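Terminal oxygenase component of carbazole (PDB 7BUG) catalyses the angular dioxygenation of carbazole at C-9a and C-1, as the iron-dependent terminal oxygenase of the multicomponent carbazole 1,9a-dioxygenase. Local coordinates at residues Glu128-Val133 with Pro151-Asp156; Met158-Lys163 with Phe297-Lys302. One frame throughout, in Å; residues are numbered along the deposited sequence.

Contact 1 of 2, residues Glu128-Val133 with Pro151-Asp156; sequences EAKGCV and PNFLDD
Lys130 reaches out of a beta hairpin of the Rieske region and lies against Phe153 and Leu154 in the loop that leads into the first strand of the catalytic-domain sheet. The hairpin joins strands 123-129 and 132-137 through a type I' turn from Ala129 to Cys132, with Lys130 and Gly131 at its two central positions, both at positive phi. From Lys130 the side chain can be followed outward. Lys130 CB stands 4.2 Å from Phe153 CZ. Lys130 CG, set anti to the carbonyl carbon, comes to 3.6 Å from Phe153 O and lies oblique to the phenyl ring near CE2. A bend at chi2 (-52°) turns CD, and the chain then straightens, passing the phenylalanine in the opposite direction. Lys130 CE runs by Phe153 O at 3.5 Å; that carbonyl oxygen is buried here and has no hydrogen-bonding partner in the model. At the tip Lys130 NZ donates to Asp155 O over 2.8 Å, tilted 24° from the carbonyl plane, and gives a second hydrogen bond to Met158 O, so the ammonium group is gripped by two backbone carbonyls. The Asp156 carboxylate, with Asp156 OD1 5.6 Å from Lys130 NZ, is not in contact but would probably favour the positive charge. Two apolar touches flank the lysine: Ala129 CB meets the CD2 branch of Leu154, and Cys132 SG lies near the ring plane of Phe153, at the edge by CZ. Trp285 and Phe283 pack edge-to-face with the same ring. The loop's own shape is a type I turn from Asn152 to Asp155, tied across by a nearly straight bond: Asn152 ND2 donates in its amide plane to the syn side of Asp155 OD2, 2.7 Å away.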
ATOM      1  N   GLU A 128     -24.901  28.154   0.945  1.00 16.43           N
ATOM      2  CA  GLU A 128     -25.854  27.212   0.321  1.00 16.17           C
ATOM      3  C   GLU A 128     -26.556  27.929  -0.813  1.00 15.56           C
ATOM      4  O   GLU A 128     -26.930  29.087  -0.621  1.00 17.90           O
ATOM      5  CB  GLU A 128     -26.917  26.810   1.335  1.00 20.21           C
ATOM      6  CG  GLU A 128     -26.343  26.278   2.582  1.00 26.22           C
ATOM      7  CD  GLU A 128     -27.451  25.706   3.406  1.00 25.95           C
ATOM      8  OE1 GLU A 128     -27.920  26.414   4.323  1.00 29.27           O
ATOM      9  OE2 GLU A 128     -27.832  24.596   3.101  1.00 22.72           O
ATOM     10  N   ALA A 129     -26.663  27.309  -1.972  1.00 13.96           N
ATOM     11  CA  ALA A 129     -27.409  27.842  -3.110  1.00 13.66           C
ATOM     12  C   ALA A 129     -28.028  26.669  -3.844  1.00 16.06           C
ATOM     13  O   ALA A 129     -27.329  25.675  -4.056  1.00 14.47           O
ATOM     14  CB  ALA A 129     -26.506  28.605  -4.000  1.00 14.51           C
ATOM     15  N   LYS A 130     -29.301  26.751  -4.151  1.00 17.18           N
ATOM     16  CA  LYS A 130     -30.018  25.700  -4.928  0.50 17.43           C
ATOM     17  C   LYS A 130     -29.958  24.339  -4.214  1.00 17.19           C
ATOM     18  O   LYS A 130     -29.868  23.323  -4.901  1.00 19.16           O
ATOM     19  CB  LYS A 130     -29.452  25.640  -6.350  0.50 18.00           C
ATOM     20  CG  LYS A 130     -29.560  26.937  -7.129  0.50 19.65           C
ATOM     21  CD  LYS A 130     -30.987  27.463  -7.111  0.50 20.93           C
ATOM     22  CE  LYS A 130     -31.352  28.297  -8.311  0.50 21.64           C
ATOM     23  NZ  LYS A 130     -32.742  28.801  -8.204  0.50 21.18           N
ATOM     24  N   GLY A 131     -29.987  24.335  -2.883  1.00 17.49           N
ATOM     25  CA  GLY A 131     -29.929  23.118  -2.072  1.00 17.41           C
ATOM     26  C   GLY A 131     -28.583  22.430  -2.153  1.00 16.01           C
ATOM     27  O   GLY A 131     -28.508  21.295  -1.720  1.00 15.94           O
ATOM     28  N   CYS A 132     -27.531  23.151  -2.586  1.00 14.65           N
ATOM     29  CA  CYS A 132     -26.142  22.609  -2.645  1.00 14.06           C
ATOM     30  C   CYS A 132     -25.255  23.385  -1.686  1.00 13.75           C
ATOM     31  O   CYS A 132     -25.363  24.643  -1.599  1.00 13.95           O
ATOM     32  CB  CYS A 132     -25.565  22.691  -4.046  1.00 14.32           C
ATOM     33  SG  CYS A 132     -26.609  21.870  -5.284  1.00 15.56           S
ATOM     34  N   VAL A 133     -24.341  22.679  -1.018  1.00 12.50           N
ATOM     35  CA  VAL A 133     -23.412  23.306  -0.058  1.00 11.58           C
ATOM     36  C   VAL A 133     -22.082  23.536  -0.765  1.00 11.85           C
ATOM     37  O   VAL A 133     -21.444  22.536  -1.138  1.00 11.39           O
ATOM     38  CB  VAL A 133     -23.222  22.423   1.184  1.00 11.74           C
ATOM     39  CG1 VAL A 133     -22.172  22.972   2.141  1.00 13.21           C
ATOM     40  CG2 VAL A 133     -24.545  22.182   1.890  1.00 13.27           C
ATOM     41  N   PRO A 151     -23.216  29.389 -16.221  1.00 16.82           N
ATOM     42  CA  PRO A 151     -24.376  30.252 -16.457  1.00 19.31           C
ATOM     43  C   PRO A 151     -25.698  29.477 -16.255  1.00 16.58           C
ATOM     44  O   PRO A 151     -25.777  28.293 -16.602  1.00 17.59           O
ATOM     45  CB  PRO A 151     -24.222  30.686 -17.922  1.00 20.16           C
ATOM     46  CG  PRO A 151     -22.792  30.414 -18.291  1.00 20.91           C
ATOM     47  CD  PRO A 151     -22.336  29.281 -17.386  1.00 20.08           C
ATOM     48  N   ASN A 152     -26.693  30.172 -15.685  1.00 17.19           N
ATOM     49  CA  ASN A 152     -28.105  29.739 -15.449  1.00 20.32           C
ATOM     50  C   ASN A 152     -28.226  28.890 -14.185  1.00 17.40           C
ATOM     51  O   ASN A 152     -29.327  28.676 -13.741  1.00 17.19           O
ATOM     52  CB  ASN A 152     -28.745  29.096 -16.695  1.00 21.68           C
ATOM     53  CG  ASN A 152     -28.698  30.040 -17.893  1.00 27.52           C
ATOM     54  OD1 ASN A 152     -27.815  29.945 -18.735  1.00 28.11           O
ATOM     55  ND2 ASN A 152     -29.568  31.046 -17.902  1.00 26.88           N
ATOM     56  N   PHE A 153     -27.136  28.354 -13.615  1.00 15.89           N
ATOM     57  CA  PHE A 153     -27.247  27.500 -12.422  1.00 15.86           C
ATOM     58  C   PHE A 153     -27.945  28.253 -11.293  1.00 15.24           C
ATOM     59  O   PHE A 153     -28.785  27.644 -10.599  1.00 16.06           O
ATOM     60  CB  PHE A 153     -25.883  27.012 -11.966  1.00 15.81           C
ATOM     61  CG  PHE A 153     -25.936  26.123 -10.752  1.00 14.88           C
ATOM     62  CD1 PHE A 153     -26.319  24.804 -10.889  1.00 14.57           C
ATOM     63  CD2 PHE A 153     -25.656  26.603  -9.481  1.00 14.43           C
ATOM     64  CE1 PHE A 153     -26.400  23.969  -9.786  1.00 14.92           C
ATOM     65  CE2 PHE A 153     -25.760  25.779  -8.377  1.00 14.67           C
ATOM     66  CZ  PHE A 153     -26.084  24.441  -8.548  1.00 15.28           C
ATOM     67  N   LEU A 154     -27.645  29.550 -11.139  1.00 16.93           N
ATOM     68  CA  LEU A 154     -28.222  30.369 -10.041  1.00 18.39           C
ATOM     69  C   LEU A 154     -29.474  31.156 -10.490  1.00 18.93           C
ATOM     70  O   LEU A 154     -29.947  31.999  -9.704  1.00 20.73           O
ATOM     71  CB  LEU A 154     -27.139  31.304  -9.512  1.00 18.23           C
ATOM     72  CG  LEU A 154     -25.936  30.614  -8.869  1.00 18.12           C
ATOM     73  CD1 LEU A 154     -24.865  31.639  -8.509  1.00 19.48           C
ATOM     74  CD2 LEU A 154     -26.331  29.804  -7.647  1.00 20.67           C
ATOM     75  N   ASP A 155     -30.024  30.921 -11.671  1.00 20.79           N
ATOM     76  CA  ASP A 155     -31.288  31.611 -12.088  1.00 19.72           C
ATOM     77  C   ASP A 155     -32.326  31.446 -10.975  1.00 22.51           C
ATOM     78  O   ASP A 155     -32.489  30.328 -10.501  1.00 20.64           O
ATOM     79  CB  ASP A 155     -31.794  31.111 -13.441  1.00 21.55           C
ATOM     80  CG  ASP A 155     -30.972  31.645 -14.594  1.00 22.36           C
ATOM     81  OD1 ASP A 155     -30.050  32.438 -14.318  1.00 25.51           O
ATOM     82  OD2 ASP A 155     -31.230  31.225 -15.747  1.00 28.29           O
ATOM     83  N   ASP A 156     -33.104  32.498 -10.668  1.00 21.39           N
ATOM     84  CA  ASP A 156     -34.157  32.453  -9.628  1.00 28.64           C
ATOM     85  C   ASP A 156     -35.039  31.205  -9.829  1.00 23.99           C
ATOM     86  O   ASP A 156     -35.416  30.587  -8.817  1.00 28.20           O
ATOM     87  CB  ASP A 156     -35.009  33.731  -9.648  1.00 31.36           C
ATOM     88  CG  ASP A 156     -36.095  33.760  -8.579  1.00 42.20           C
ATOM     89  OD1 ASP A 156     -35.754  33.509  -7.397  1.00 43.04           O
ATOM     90  OD2 ASP A 156     -37.295  33.984  -8.936  1.00 52.94           O
TER

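Contact 2 of 2, residues Met158-Lys163 with Phe297-Lys302; sequences MEILGK and FQTLGK
Met158-Lys163 and Phe297-Lys302 run antiparallel at 151° as neighbouring strands of the catalytic-domain sheet, joined by six backbone hydrogen bonds in the paired residues Glu159-Lys302, Leu161-Leu300 and Lys163-Gln298. Glu159 N stands above the carbonyl plane of Lys302 O, 47° out of it. Between these pairs, Ile160 faces Gly301 and Gly162 faces Thr299; the alpha carbons of Gly162 and Thr299 approach to 4.1 Å, and a CB on Gly162 would clash with Gln298 O. On the face of Ile160 and Thr299, the isoleucine spreads its two branches over the partner strand: Ile160 CG2, anti to the backbone N, meets Thr299 CB at 3.7 Å, while Ile160 CD1 lies over Gly301 CA at 3.7 Å. An alanine at Ile160 would probably open a gap over Gly301 CA and beside Thr299 CB, both losing the isoleucine branches packed on them. Met158, bent at chi2 and chi3, lays SD against the peptide between Gly301 and Lys302, with Met158 SD 3.5 Å from Lys302 N. On the other face, Lys163 and Gln298 lie side by side and point the same way, the extended lysine passing Lys163 CD within 3.8 Å of Gln298 OE1. Their polar ends have different partners: Gln298 NE2 donates to Leu326 O, and Lys163 NZ forms a salt bridge with Glu327, both at the end of helix 307-327. Backbone bonding thus sets the register, while one face offers hydrocarbon and sulfur and the other meets helix 307-327 with both leucine hydrocarbon (Leu161 on Tyr313 and Phe317) and the polar ends of Gln298 and Lys163.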
ATOM      1  N   MET A 158     -34.589  28.384 -11.596  1.00 22.98           N
ATOM      2  CA  MET A 158     -33.932  27.080 -11.870  1.00 21.49           C
ATOM      3  C   MET A 158     -34.002  26.184 -10.629  1.00 22.72           C
ATOM      4  O   MET A 158     -33.529  26.580  -9.546  1.00 25.02           O
ATOM      5  CB  MET A 158     -32.481  27.313 -12.286  1.00 22.91           C
ATOM      6  CG  MET A 158     -31.794  26.025 -12.716  1.00 22.92           C
ATOM      7  SD  MET A 158     -32.366  25.425 -14.314  1.00 25.93           S
ATOM      8  CE  MET A 158     -31.841  26.712 -15.444  1.00 29.99           C
ATOM      9  N   GLU A 159     -34.712  25.058 -10.733  1.00 19.44           N
ATOM     10  CA  GLU A 159     -34.803  24.048  -9.658  0.50 18.59           C
ATOM     11  C   GLU A 159     -33.706  23.014  -9.911  1.00 17.63           C
ATOM     12  O   GLU A 159     -33.587  22.503 -11.069  1.00 18.62           O
ATOM     13  CB  GLU A 159     -36.195  23.424  -9.565  0.50 20.14           C
ATOM     14  CG  GLU A 159     -37.226  24.411  -9.043  0.50 21.73           C
ATOM     15  CD  GLU A 159     -36.892  25.037  -7.693  0.50 23.76           C
ATOM     16  OE1 GLU A 159     -36.485  24.297  -6.762  0.50 22.90           O
ATOM     17  OE2 GLU A 159     -37.091  26.278  -7.560  0.50 27.81           O
ATOM     18  N   ILE A 160     -32.918  22.809  -8.880  1.00 17.45           N
ATOM     19  CA  ILE A 160     -31.756  21.894  -8.937  1.00 18.31           C
ATOM     20  C   ILE A 160     -32.046  20.672  -8.083  1.00 15.74           C
ATOM     21  O   ILE A 160     -32.429  20.796  -6.916  1.00 16.91           O
ATOM     22  CB  ILE A 160     -30.503  22.638  -8.481  1.00 17.48           C
ATOM     23  CG1 ILE A 160     -30.090  23.758  -9.449  1.00 17.64           C
ATOM     24  CG2 ILE A 160     -29.390  21.642  -8.228  1.00 17.79           C
ATOM     25  CD1 ILE A 160     -29.792  23.343 -10.872  1.00 20.18           C
ATOM     26  N   LEU A 161     -31.791  19.506  -8.658  1.00 16.80           N
ATOM     27  CA  LEU A 161     -31.900  18.232  -7.943  1.00 16.38           C
ATOM     28  C   LEU A 161     -30.651  17.430  -8.313  1.00 16.05           C
ATOM     29  O   LEU A 161     -30.191  17.561  -9.442  1.00 17.81           O
ATOM     30  CB  LEU A 161     -33.190  17.537  -8.363  1.00 19.47           C
ATOM     31  CG  LEU A 161     -34.475  18.218  -7.886  1.00 20.13           C
ATOM     32  CD1 LEU A 161     -35.681  17.619  -8.620  1.00 23.61           C
ATOM     33  CD2 LEU A 161     -34.600  18.059  -6.401  1.00 21.18           C
ATOM     34  N   GLY A 162     -30.179  16.573  -7.425  1.00 16.93           N
ATOM     35  CA  GLY A 162     -28.924  15.905  -7.791  1.00 17.52           C
ATOM     36  C   GLY A 162     -28.611  14.646  -7.044  1.00 17.85           C
ATOM     37  O   GLY A 162     -29.415  14.108  -6.238  1.00 19.88           O
ATOM     38  N   LYS A 163     -27.380  14.220  -7.262  1.00 16.94           N
ATOM     39  CA  LYS A 163     -26.781  13.043  -6.633  1.00 16.35           C
ATOM     40  C   LYS A 163     -25.273  13.296  -6.482  1.00 14.84           C
ATOM     41  O   LYS A 163     -24.705  13.951  -7.361  1.00 15.46           O
ATOM     42  CB  LYS A 163     -27.015  11.856  -7.569  1.00 21.14           C
ATOM     43  CG  LYS A 163     -26.551  10.558  -6.994  1.00 23.52           C
ATOM     44  CD  LYS A 163     -26.677   9.439  -7.964  1.00 25.17           C
ATOM     45  CE  LYS A 163     -25.962   8.247  -7.392  1.00 26.96           C
ATOM     46  NZ  LYS A 163     -25.846   7.226  -8.439  1.00 33.15           N
ATOM     47  N   PHE A 297     -20.384  15.290  -8.453  1.00 11.39           N
ATOM     48  CA  PHE A 297     -21.502  16.041  -7.879  1.00 12.43           C
ATOM     49  C   PHE A 297     -22.419  16.421  -9.035  1.00 12.96           C
ATOM     50  O   PHE A 297     -22.113  17.332  -9.822  1.00 11.50           O
ATOM     51  CB  PHE A 297     -20.981  17.235  -7.067  1.00 11.75           C
ATOM     52  CG  PHE A 297     -22.044  17.948  -6.263  1.00 12.75           C
ATOM     53  CD1 PHE A 297     -22.859  18.918  -6.796  1.00 13.48           C
ATOM     54  CD2 PHE A 297     -22.149  17.696  -4.923  1.00 12.18           C
ATOM     55  CE1 PHE A 297     -23.799  19.563  -6.006  1.00 12.71           C
ATOM     56  CE2 PHE A 297     -23.089  18.324  -4.109  1.00 12.86           C
ATOM     57  CZ  PHE A 297     -23.906  19.275  -4.669  1.00 12.87           C
ATOM     58  N   GLN A 298     -23.475  15.619  -9.223  1.00 12.16           N
ATOM     59  CA  GLN A 298     -24.288  15.670 -10.449  1.00 13.65           C
ATOM     60  C   GLN A 298     -25.584  16.440 -10.116  1.00 13.40           C
ATOM     61  O   GLN A 298     -26.177  16.145  -9.026  1.00 14.96           O
ATOM     62  CB  GLN A 298     -24.738  14.262 -10.846  1.00 13.82           C
ATOM     63  CG  GLN A 298     -23.693  13.366 -11.456  1.00 13.99           C
ATOM     64  CD  GLN A 298     -24.294  11.970 -11.590  1.00 15.02           C
ATOM     65  OE1 GLN A 298     -24.742  11.383 -10.609  1.00 17.79           O
ATOM     66  NE2 GLN A 298     -24.385  11.499 -12.820  1.00 14.39           N
ATOM     67  N   THR A 299     -25.991  17.382 -10.960  1.00 14.08           N
ATOM     68  CA  THR A 299     -27.267  18.110 -10.794  1.00 15.54           C
ATOM     69  C   THR A 299     -27.994  18.197 -12.132  1.00 15.66           C
ATOM     70  O   THR A 299     -27.355  18.209 -13.169  1.00 15.72           O
ATOM     71  CB  THR A 299     -27.106  19.531 -10.225  1.00 16.39           C
ATOM     72  OG1 THR A 299     -26.537  20.375 -11.219  1.00 17.73           O
ATOM     73  CG2 THR A 299     -26.262  19.572  -8.961  1.00 17.65           C
ATOM     74  N   LEU A 300     -29.329  18.152 -12.062  1.00 14.85           N
ATOM     75  CA  LEU A 300     -30.192  18.477 -13.206  1.00 15.04           C
ATOM     76  C   LEU A 300     -31.017  19.690 -12.799  1.00 15.98           C
ATOM     77  O   LEU A 300     -31.536  19.730 -11.656  1.00 16.38           O
ATOM     78  CB  LEU A 300     -31.126  17.308 -13.544  1.00 16.63           C
ATOM     79  CG  LEU A 300     -30.422  16.012 -13.953  1.00 17.94           C
ATOM     80  CD1 LEU A 300     -31.475  14.929 -14.235  1.00 18.93           C
ATOM     81  CD2 LEU A 300     -29.565  16.231 -15.172  1.00 16.79           C
ATOM     82  N   GLY A 301     -31.089  20.626 -13.707  1.00 16.37           N
ATOM     83  CA  GLY A 301     -31.863  21.850 -13.498  1.00 16.07           C
ATOM     84  C   GLY A 301     -33.040  21.933 -14.435  1.00 18.25           C
ATOM     85  O   GLY A 301     -32.865  21.622 -15.620  1.00 18.60           O
ATOM     86  N   LYS A 302     -34.171  22.424 -13.924  1.00 18.33           N
ATOM     87  CA  LYS A 302     -35.331  22.728 -14.789  1.00 20.40           C
ATOM     88  C   LYS A 302     -35.980  23.990 -14.256  1.00 20.04           C
ATOM     89  O   LYS A 302     -36.243  24.068 -13.060  1.00 20.14           O
ATOM     90  CB  LYS A 302     -36.330  21.577 -14.702  1.00 23.58           C
ATOM     91  CG  LYS A 302     -37.524  21.721 -15.628  1.00 26.83           C
ATOM     92  CD  LYS A 302     -38.436  20.516 -15.544  1.00 33.98           C
ATOM     93  CE  LYS A 302     -39.471  20.466 -16.640  1.00 39.44           C
ATOM     94  NZ  LYS A 302     -39.969  21.821 -16.936  1.00 42.88           N
TER

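In the fold
Both segments of contact 1 precede those of contact 2 in the sequence, and the two centres lie about 9 Å apart. Residues 151-156 belong to the long loop after strand 132-137 and lead into strand 158-167, an outermost strand of the seven-stranded antiparallel sheet. The two contacts meet directly: Phe153 CE1 packs on Ile160 CD1 at 3.6 Å, Lys130 CB approaches Ile160 CG1, and Cys132 touches both Ile160 and Phe297. Together the contacts place the 129-132 turn of the six-stranded sheet of the Rieske region against the edge strand of the seven-stranded catalytic one, whose Gln298 side chain comes within about 9 Å of the mononuclear iron.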